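Local coordinates for K Homology domain-containing protein (Aeropyrum pernix, PDB 1TUA), which is of unknown function but carries two K homology modules and so probably binds RNA, at residues D143-A147 / I177-E181. Residues are numbered along the deposited sequence; the frame is centred on the assembly and turned at random.
Sequences DYERA and IKRRE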
loop_
_atom_site.group_PDB
_atom_site.type_symbol
_atom_site.label_atom_id
_atom_site.label_comp_id
_atom_site.label_asym_id
_atom_site.label_seq_id
_atom_site.Cartn_x
_atom_site.Cartn_y
_atom_site.Cartn_z
ATOM N N ASP A 143 0.865 -2.400 9.355
ATOM C CA ASP A 143 0.560 -1.447 10.419
ATOM C C ASP A 143 1.635 -0.367 10.373
ATOM O O ASP A 143 2.682 -0.550 9.749
ATOM C CB ASP A 143 0.459 -2.108 11.818
ATOM C CG ASP A 143 1.736 -2.783 12.266
ATOM O OD1 ASP A 143 2.804 -2.140 12.255
ATOM O OD2 ASP A 143 1.666 -3.967 12.655
ATOM N N TYR A 144 1.369 0.763 11.015
ATOM C CA TYR A 144 2.286 1.894 10.993
ATOM C C TYR A 144 3.784 1.621 11.099
ATOM O O TYR A 144 4.542 1.972 10.198
ATOM C CB TYR A 144 1.908 2.912 12.071
ATOM C CG TYR A 144 2.755 4.155 11.983
ATOM C CD1 TYR A 144 2.612 5.042 10.917
ATOM C CD2 TYR A 144 3.751 4.410 12.922
ATOM C CE1 TYR A 144 3.443 6.149 10.785
ATOM C CE2 TYR A 144 4.590 5.515 12.800
ATOM C CZ TYR A 144 4.432 6.378 11.730
ATOM O OH TYR A 144 5.266 7.463 11.598
ATOM N N GLU A 145 4.217 1.018 12.199
ATOM C CA GLU A 145 5.638 0.754 12.387
ATOM C C GLU A 145 6.257 -0.207 11.377
ATOM O O GLU A 145 7.370 0.024 10.897
ATOM C CB GLU A 145 5.883 0.236 13.793
ATOM C CG GLU A 145 5.535 1.235 14.852
ATOM C CD GLU A 145 6.029 0.795 16.197
ATOM O OE1 GLU A 145 5.511 -0.216 16.718
ATOM O OE2 GLU A 145 6.951 1.451 16.724
ATOM N N ARG A 146 5.551 -1.287 11.063
ATOM C CA ARG A 146 6.056 -2.256 10.099
ATOM C C ARG A 146 6.111 -1.664 8.688
ATOM O O ARG A 146 7.078 -1.882 7.956
ATOM C CB ARG A 146 5.195 -3.521 10.124
ATOM C CG ARG A 146 5.373 -4.320 11.408
ATOM C CD ARG A 146 4.444 -5.518 11.472
ATOM N NE ARG A 146 4.800 -6.389 12.592
ATOM C CZ ARG A 146 4.701 -6.045 13.871
ATOM N NH1 ARG A 146 4.246 -4.845 14.207
ATOM N NH2 ARG A 146 5.078 -6.896 14.816
ATOM N N ALA A 147 5.085 -0.907 8.307
ATOM C CA ALA A 147 5.075 -0.278 6.988
ATOM C C ALA A 147 6.217 0.746 6.889
ATOM O O ALA A 147 6.871 0.866 5.850
ATOM C CB ALA A 147 3.726 0.401 6.732
ATOM N N ILE A 177 10.748 -3.581 17.507
ATOM C CA ILE A 177 9.296 -3.418 17.451
ATOM C C ILE A 177 8.578 -4.590 18.124
ATOM O O ILE A 177 7.684 -4.398 18.956
ATOM C CB ILE A 177 8.823 -3.298 15.973
ATOM C CG1 ILE A 177 9.349 -1.992 15.374
ATOM C CG2 ILE A 177 7.301 -3.355 15.887
ATOM C CD1 ILE A 177 9.136 -1.868 13.883
ATOM N N LYS A 178 8.981 -5.805 17.770
ATOM C CA LYS A 178 8.362 -6.993 18.330
ATOM C C LYS A 178 8.697 -7.170 19.805
ATOM O O LYS A 178 7.859 -7.615 20.585
ATOM C CB LYS A 178 8.786 -8.232 17.543
ATOM C CG LYS A 178 8.260 -8.270 16.124
ATOM C CD LYS A 178 8.592 -9.600 15.487
ATOM C CE LYS A 178 7.996 -9.716 14.108
ATOM N NZ LYS A 178 8.302 -11.050 13.518
ATOM N N ARG A 179 9.922 -6.831 20.191
ATOM C CA ARG A 179 10.303 -6.957 21.592
ATOM C C ARG A 179 9.400 -6.057 22.429
ATOM O O ARG A 179 8.848 -6.483 23.444
ATOM C CB ARG A 179 11.771 -6.562 21.793
ATOM C CG ARG A 179 12.243 -6.651 23.245
ATOM C CD ARG A 179 13.751 -6.857 23.331
ATOM N NE ARG A 179 14.220 -6.971 24.710
ATOM C CZ ARG A 179 14.293 -5.953 25.561
ATOM N NH1 ARG A 179 13.929 -4.732 25.173
ATOM N NH2 ARG A 179 14.727 -6.151 26.803
ATOM N N ARG A 180 9.239 -4.815 21.984
ATOM C CA ARG A 180 8.404 -3.846 22.682
ATOM C C ARG A 180 6.969 -4.345 22.782
ATOM O O ARG A 180 6.319 -4.195 23.816
ATOM C CB ARG A 180 8.434 -2.512 21.945
ATOM C CG ARG A 180 7.900 -1.347 22.743
ATOM C CD ARG A 180 7.971 -0.063 21.935
ATOM N NE ARG A 180 9.236 0.052 21.210
ATOM C CZ ARG A 180 9.358 -0.077 19.888
ATOM N NH1 ARG A 180 8.288 -0.321 19.138
ATOM N NH2 ARG A 180 10.553 0.023 19.316
ATOM N N GLU A 181 6.472 -4.937 21.704
ATOM C CA GLU A 181 5.111 -5.450 21.711
ATOM C C GLU A 181 4.983 -6.574 22.733
ATOM O O GLU A 181 4.038 -6.602 23.519
ATOM C CB GLU A 181 4.713 -5.957 20.316
ATOM C CG GLU A 181 4.771 -4.882 19.240
ATOM C CD GLU A 181 4.265 -5.359 17.882
ATOM O OE1 GLU A 181 4.637 -6.475 17.456
ATOM O OE2 GLU A 181 3.503 -4.605 17.238
HETATM O O HOH W 1 6.273 -2.244 19.145
HETATM O O HOH W 2 3.601 -1.968 16.973
#
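R146 reaches across from the first turn of helix 144-158 to E181 on helix 163-188, and the pair illustrates how charge can join two helices. The guanidinium grips the carboxylate end-on with NH1 and NH2, both acceptors close to its plane. NH2 gives a nearly straight bond (168°) to E181 OE1, 2.7 Å away, on the syn side but tilted out of the carboxylate plane. NH1 meets E181 OE2 at 3.1 Å from above that plane. The two flat groups are twisted 25° from one another, so the fork is not quite coplanar. An arginine chain extended from CG to NE and turned at its last torsion delivers the fork head-on to the glutamate.

The tightly packed part centres on I177, whose CG2 lies 3.8 Å from R146 NH1 and whose CD1 sits 3.9 Å from E145 CB; the I177 and E145 side chains pass alongside, running antiparallel. K178 contributes the aliphatic start of its chain, CG lying 3.7 Å from R146 NH2. Looser and wetter is the side of E145 and R180, where E145 OE2 and R180 NH1 form a salt bridge of 3.3 Å with their planes 52° apart; R180 turns its NH2 to E176 on its own helix. One water links E145 OE1 to E181 OE2, and another lies among E145 OE1, the carbonyl of I177 and, weakly, R180 NH1.

Helix 144-158 follows the last strand of the second KH sheet, with Y144 and A147 touching I88 and V90. D143, its N-cap, accepts from R146 N through OD1; OD2 takes a weak hydrogen bond, also a salt bridge, from R146 NH1. The guanidinium thus lies between two carboxylates, which probably offsets their mutual repulsion and ties this cap to the long C-terminal helix.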